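Kelch-like protein 7 (Homo sapiens, PDB 3II7) serves as the substrate-specific adapter of a BTB-CUL3-RBX1 E3 ubiquitin ligase, its kelch domain being the part in this crystal structure. Local coordinates at residues L117-C122 with W130-S135; K242-G247 with I291-T296. All blocks are in the same frame, centred on the assembly; numbering follows the deposited sequence.

Contact 1: L117-C122 with W130-S135; sequences LYLFEC and WHTKPS. With EDO (1,2-ethanediol), chain Q.
Phe-120 and Lys-133 meet on one face of a kelch-blade hairpin, their side chains crossing obliquely, with ring atom CD2 of Phe-120 3.6 Å from CB of Lys-133. CG of Phe-120, anti to the backbone N and beside the carbonyl carbon (chi1 -167°), sets the ring off the strand on the face where Lys-133 lies. The same CD2 of Phe-120 comes obliquely within 3.2 Å of Pro-134 O. The aliphatic part of Lys-133 also lies beside Cys-122, SG 4.1 Å from CG of the lysine; a long chain suits this place because its methylenes pack while NZ goes on to a salt bridge with Glu-179. Trp-130 brings the six-membered ring of its indole up to the backbone, CE3 3.4 Å from the carbonyl oxygen of Cys-122, and the backbone carbonyl oxygen of Glu-121 lies at the ring edge, in plane. An alanine here would probably leave the carbonyl of Leu-86 without its indole N-H partner and open a gap beside Cys-122.

The backbones are joined antiparallel by Cys-122 N to His-131 O, a 2.8 Å bond, and by a return bond from His-131 N to Cys-122 O, bent to 145° at the hydrogen. Lys-133 N reaches Phe-120 O, but beyond it a water takes over, accepting from Phe-120 N at 2.9 Å and donating to Lys-133 O; Ser-135 OG holds it as well.

The hairpin forms the outer half of a four-stranded blade, strand 120-124 pairing inward with strand 103-107 and strand 129-133 lying at the rim. On the Phe-120 face, Tyr-174 and Trp-181 of the next blade meet the ring edge-to-face; on the other, Glu-121 makes a salt bridge with Arg-92, in the loop between strands 81-86 and 96-100.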
loop_
_atom_site.group_PDB
_atom_site.type_symbol
_atom_site.label_atom_id
_atom_site.label_comp_id
_atom_site.label_asym_id
_atom_site.label_seq_id
_atom_site.Cartn_x
_atom_site.Cartn_y
_atom_site.Cartn_z
ATOM N N LEU A 117 9.198 1.580 -13.841
ATOM C CA LEU A 117 10.478 2.157 -13.473
ATOM C C LEU A 117 11.144 1.418 -12.302
ATOM O O LEU A 117 10.472 0.770 -11.492
ATOM C CB LEU A 117 10.269 3.621 -13.067
ATOM C CG LEU A 117 9.736 4.592 -14.112
ATOM C CD1 LEU A 117 9.650 5.998 -13.514
ATOM C CD2 LEU A 117 10.609 4.610 -15.331
ATOM N N TYR A 118 12.474 1.515 -12.235
ATOM C CA TYR A 118 13.322 1.026 -11.137
ATOM C C TYR A 118 13.498 2.101 -10.024
ATOM O O TYR A 118 14.093 1.841 -8.979
ATOM C CB TYR A 118 14.747 0.765 -11.649
ATOM C CG TYR A 118 15.006 -0.273 -12.744
ATOM C CD1 TYR A 118 15.183 0.109 -14.066
ATOM C CD2 TYR A 118 15.185 -1.611 -12.432
ATOM C CE1 TYR A 118 15.475 -0.836 -15.053
ATOM C CE2 TYR A 118 15.486 -2.538 -13.398
ATOM C CZ TYR A 118 15.630 -2.149 -14.698
ATOM O OH TYR A 118 15.923 -3.088 -15.662
ATOM N N LEU A 119 13.023 3.314 -10.303
ATOM C CA LEU A 119 13.328 4.518 -9.555
ATOM C C LEU A 119 12.970 4.421 -8.089
ATOM O O LEU A 119 11.924 3.880 -7.721
ATOM C CB LEU A 119 12.574 5.704 -10.178
ATOM C CG LEU A 119 12.807 7.096 -9.629
ATOM C CD1 LEU A 119 14.274 7.537 -9.726
ATOM C CD2 LEU A 119 11.912 8.048 -10.417
ATOM N N PHE A 120 13.851 4.953 -7.256
ATOM C CA PHE A 120 13.690 4.933 -5.806
ATOM C C PHE A 120 14.118 6.312 -5.300
ATOM O O PHE A 120 15.261 6.682 -5.455
ATOM C CB PHE A 120 14.584 3.800 -5.245
ATOM C CG PHE A 120 14.326 3.425 -3.810
ATOM C CD1 PHE A 120 13.051 3.230 -3.334
ATOM C CD2 PHE A 120 15.402 3.193 -2.923
ATOM C CE1 PHE A 120 12.847 2.837 -2.028
ATOM C CE2 PHE A 120 15.173 2.806 -1.609
ATOM C CZ PHE A 120 13.888 2.623 -1.174
ATOM N N GLU A 121 13.176 7.068 -4.737
ATOM C CA GLU A 121 13.410 8.468 -4.295
ATOM C C GLU A 121 12.878 8.610 -2.881
ATOM O O GLU A 121 11.799 8.093 -2.594
ATOM C CB GLU A 121 12.667 9.472 -5.231
ATOM C CG GLU A 121 13.013 9.350 -6.729
ATOM C CD GLU A 121 12.315 10.370 -7.652
ATOM O OE1 GLU A 121 11.098 10.645 -7.502
ATOM O OE2 GLU A 121 12.986 10.857 -8.584
ATOM N N CYS A 122 13.597 9.304 -1.990
ATOM C CA CYS A 122 13.069 9.488 -0.661
ATOM C C CYS A 122 13.071 10.930 -0.217
ATOM O O CYS A 122 13.889 11.736 -0.663
ATOM C CB CYS A 122 13.740 8.566 0.337
ATOM S SG CYS A 122 15.174 9.128 1.169
ATOM N N TRP A 130 14.206 16.098 -1.088
ATOM C CA TRP A 130 14.142 14.854 -1.816
ATOM C C TRP A 130 15.519 14.401 -2.280
ATOM O O TRP A 130 16.362 15.226 -2.644
ATOM C CB TRP A 130 13.241 15.007 -3.042
ATOM C CG TRP A 130 11.779 15.005 -2.736
ATOM C CD1 TRP A 130 10.952 16.106 -2.594
ATOM C CD2 TRP A 130 10.950 13.860 -2.582
ATOM N NE1 TRP A 130 9.659 15.695 -2.347
ATOM C CE2 TRP A 130 9.629 14.322 -2.330
ATOM C CE3 TRP A 130 11.181 12.479 -2.626
ATOM C CZ2 TRP A 130 8.560 13.441 -2.118
ATOM C CZ3 TRP A 130 10.118 11.617 -2.413
ATOM C CH2 TRP A 130 8.826 12.102 -2.148
ATOM N N HIS A 131 15.717 13.077 -2.297
ATOM C CA HIS A 131 16.993 12.465 -2.615
ATOM C C HIS A 131 16.770 11.201 -3.442
ATOM O O HIS A 131 15.917 10.376 -3.106
ATOM C CB HIS A 131 17.745 12.127 -1.312
ATOM C CG HIS A 131 17.938 13.311 -0.410
ATOM N ND1 HIS A 131 19.007 14.171 -0.532
ATOM C CD2 HIS A 131 17.171 13.806 0.591
ATOM C CE1 HIS A 131 18.899 15.134 0.362
ATOM N NE2 HIS A 131 17.797 14.934 1.060
ATOM N N THR A 132 17.532 11.048 -4.521
ATOM C CA THR A 132 17.503 9.825 -5.301
ATOM C C THR A 132 18.373 8.779 -4.626
ATOM O O THR A 132 19.492 9.071 -4.208
ATOM C CB THR A 132 17.968 10.071 -6.739
ATOM O OG1 THR A 132 17.152 11.099 -7.311
ATOM C CG2 THR A 132 17.839 8.810 -7.586
ATOM N N LYS A 133 17.840 7.573 -4.496
ATOM C CA LYS A 133 18.533 6.464 -3.852
ATOM C C LYS A 133 18.758 5.351 -4.856
ATOM O O LYS A 133 18.197 5.390 -5.970
ATOM C CB LYS A 133 17.735 5.921 -2.651
ATOM C CG LYS A 133 17.336 6.946 -1.608
ATOM C CD LYS A 133 18.433 7.883 -1.157
ATOM C CE LYS A 133 19.485 7.229 -0.348
ATOM N NZ LYS A 133 20.231 8.274 0.536
ATOM N N PRO A 134 19.582 4.335 -4.479
ATOM C CA PRO A 134 19.819 3.241 -5.412
ATOM C C PRO A 134 18.537 2.604 -5.926
ATOM O O PRO A 134 17.590 2.360 -5.177
ATOM C CB PRO A 134 20.654 2.257 -4.583
ATOM C CG PRO A 134 21.462 3.143 -3.754
ATOM C CD PRO A 134 20.476 4.214 -3.313
ATOM N N SER A 135 18.526 2.341 -7.212
ATOM C CA SER A 135 17.355 1.810 -7.882
ATOM C C SER A 135 17.089 0.354 -7.517
ATOM O O SER A 135 18.029 -0.418 -7.242
ATOM C CB SER A 135 17.554 1.885 -9.386
ATOM O OG SER A 135 17.485 3.239 -9.820
HETATM C C1 EDO Q . 15.222 4.841 -13.681
HETATM O O1 EDO Q . 15.958 5.162 -12.489
HETATM C C2 EDO Q . 13.960 4.154 -13.277
HETATM O O2 EDO Q . 13.507 3.262 -14.258
HETATM O O HOH W 1 16.600 5.326 -8.153
#

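Contact 2: K242-G247 with I291-T296; sequences KCAAVG and ICVVDT. With EDO (1,2-ethanediol), chain F; EDO (1,2-ethanediol), chain I.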
loop_
_atom_site.group_PDB
_atom_site.type_symbol
_atom_site.label_atom_id
_atom_site.label_comp_id
_atom_site.label_asym_id
_atom_site.label_seq_id
_atom_site.Cartn_x
_atom_site.Cartn_y
_atom_site.Cartn_z
ATOM N N LYS A 242 -7.517 -3.537 -0.625
ATOM C CA LYS A 242 -7.019 -2.428 0.193
ATOM C C LYS A 242 -7.028 -2.948 1.610
ATOM O O LYS A 242 -8.098 -3.208 2.175
ATOM C CB LYS A 242 -7.897 -1.203 0.046
ATOM C CG LYS A 242 -7.939 -0.657 -1.372
ATOM C CD LYS A 242 -6.593 -0.126 -1.809
ATOM C CE LYS A 242 -6.607 0.273 -3.275
ATOM N NZ LYS A 242 -6.571 -0.896 -4.234
ATOM N N CYS A 243 -5.822 -3.139 2.163
ATOM C CA CYS A 243 -5.540 -3.947 3.350
ATOM C C CYS A 243 -4.683 -3.169 4.346
ATOM O O CYS A 243 -3.754 -2.465 3.900
ATOM C CB CYS A 243 -4.670 -5.157 2.920
ATOM S SG CYS A 243 -5.436 -6.378 1.850
ATOM N N ALA A 244 -4.875 -3.407 5.634
ATOM C CA ALA A 244 -3.979 -2.890 6.657
ATOM C C ALA A 244 -4.057 -3.752 7.899
ATOM O O ALA A 244 -5.107 -4.294 8.203
ATOM C CB ALA A 244 -4.342 -1.411 7.018
ATOM N N ALA A 245 -2.953 -3.840 8.634
ATOM C CA ALA A 245 -2.914 -4.611 9.850
ATOM C C ALA A 245 -2.807 -3.719 11.069
ATOM O O ALA A 245 -2.055 -2.708 11.068
ATOM C CB ALA A 245 -1.726 -5.605 9.822
ATOM N N VAL A 246 -3.590 -4.065 12.106
ATOM C CA VAL A 246 -3.485 -3.440 13.411
ATOM C C VAL A 246 -3.407 -4.582 14.416
ATOM O O VAL A 246 -4.309 -5.452 14.468
ATOM C CB VAL A 246 -4.656 -2.542 13.745
ATOM C CG1 VAL A 246 -4.524 -1.981 15.191
ATOM C CG2 VAL A 246 -4.758 -1.388 12.754
ATOM N N GLY A 247 -2.339 -4.600 15.183
ATOM C CA GLY A 247 -2.104 -5.694 16.096
ATOM C C GLY A 247 -1.936 -6.981 15.306
ATOM O O GLY A 247 -1.167 -7.030 14.297
ATOM N N ILE A 291 -4.900 3.831 1.343
ATOM C CA ILE A 291 -5.090 3.288 2.695
ATOM C C ILE A 291 -3.764 3.269 3.467
ATOM O O ILE A 291 -2.690 2.965 2.896
ATOM C CB ILE A 291 -5.685 1.839 2.604
ATOM C CG1 ILE A 291 -6.017 1.306 4.022
ATOM C CG2 ILE A 291 -4.769 0.907 1.786
ATOM C CD1 ILE A 291 -6.860 -0.009 4.008
ATOM N N CYS A 292 -3.821 3.617 4.756
ATOM C CA CYS A 292 -2.661 3.508 5.617
ATOM C C CYS A 292 -3.107 3.433 7.067
ATOM O O CYS A 292 -4.250 3.785 7.400
ATOM C CB CYS A 292 -1.671 4.672 5.410
ATOM S SG CYS A 292 -2.287 6.272 5.869
ATOM N N VAL A 293 -2.222 2.942 7.917
ATOM C CA VAL A 293 -2.470 2.920 9.346
ATOM C C VAL A 293 -1.938 4.215 9.943
ATOM O O VAL A 293 -0.784 4.621 9.652
ATOM C CB VAL A 293 -1.798 1.721 10.024
ATOM C CG1 VAL A 293 -2.001 1.771 11.581
ATOM C CG2 VAL A 293 -2.318 0.450 9.416
ATOM N N VAL A 294 -2.768 4.882 10.738
ATOM C CA VAL A 294 -2.360 6.086 11.448
ATOM C C VAL A 294 -2.362 5.845 12.957
ATOM O O VAL A 294 -3.160 5.087 13.469
ATOM C CB VAL A 294 -3.278 7.307 11.124
ATOM C CG1 VAL A 294 -3.418 7.512 9.644
ATOM C CG2 VAL A 294 -4.602 7.163 11.740
ATOM N N ASP A 295 -1.451 6.505 13.651
ATOM C CA ASP A 295 -1.557 6.729 15.091
ATOM C C ASP A 295 -2.088 8.163 15.385
ATOM O O ASP A 295 -1.484 9.158 14.940
ATOM C CB ASP A 295 -0.202 6.572 15.725
ATOM C CG ASP A 295 -0.286 6.338 17.204
ATOM O OD1 ASP A 295 -1.367 6.572 17.791
ATOM O OD2 ASP A 295 0.731 5.911 17.779
ATOM N N THR A 296 -3.199 8.270 16.131
ATOM C CA THR A 296 -3.835 9.587 16.388
ATOM C C THR A 296 -3.374 10.264 17.709
ATOM O O THR A 296 -3.939 11.287 18.112
ATOM C CB THR A 296 -5.414 9.496 16.373
ATOM O OG1 THR A 296 -5.868 8.662 17.448
ATOM C CG2 THR A 296 -5.940 8.945 15.040
HETATM C C1 EDO F . 1.633 -3.242 8.709
HETATM O O1 EDO F . 2.474 -3.155 7.517
HETATM C C2 EDO F . 0.497 -2.217 8.667
HETATM O O2 EDO F . -0.525 -2.546 7.704
HETATM C C1 EDO I . -9.699 -0.011 -8.837
HETATM O O1 EDO I . -10.992 0.291 -8.314
HETATM C C2 EDO I . -9.095 -1.173 -8.071
HETATM O O2 EDO I . -8.812 -0.845 -6.673
#
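Ile-291 reaches over from strand 290-295 to the backbone of strand 242-246, joining two blades of the kelch beta-propeller near its central axis. The strands run nearly parallel, 16° apart, but with 6.9 Å between their axes they are neighbours across a blade interface and not partners in one sheet, so they meet through side chains, which touch both the side chains and the backbone opposite.

From CB, which points toward the other strand, the isoleucine forks. Its CG2 branch sits between the backbone N and the carbonyl carbon, 4.1 Å from the carbonyl oxygen of Cys-243 and 4.2 Å from both CB and CD of Lys-242. The CG1 branch stands anti to the backbone N (chi1 -175°) and continues extended, bringing CD1 to the peptide between Lys-242 and Cys-243, 3.8 Å from Cys-243 N. The same methyl just reaches CB of Ala-244. A branched, apolar residue suits this place, each methyl finding its own partners.

Two residues on, Val-293 repeats the approach. Ala-244, pointing toward this strand, is small enough to let the valine close in, and Ile-15 of strand 13-18 touches both Ala-244 and Ile-291. A 1,2-ethanediol, probably from the crystallisation liquor, accepts a hydrogen bond from the backbone N-H of Ala-245 through its O2. Val-293 CG2 lies 3.6 Å from Ala-244 CB and equally far from the carbonyl oxygen of Ala-245.

Overall arrangement
Contact 1 closes before contact 2 opens along the chain, and the two lie on opposite sides of its centre, their centres about 25 Å and their nearest atoms about 15 Å apart. They share no sheet: contact 1, centred about 18 Å from the chain's centre, pairs adjacent strands of one blade in Kelch 3; contact 2, centred about 10 Å from it, joins the inner strands of two blades. These strands fall in Kelch 5 and Kelch 6, repeats and blades being out of step. Contact 2 lies beside the seam, where the blade built from both chain ends packs on its neighbour. Hydrogen-bonded pairing builds each blade and side-chain packing joins them, closing the propeller of the adapter's kelch domain.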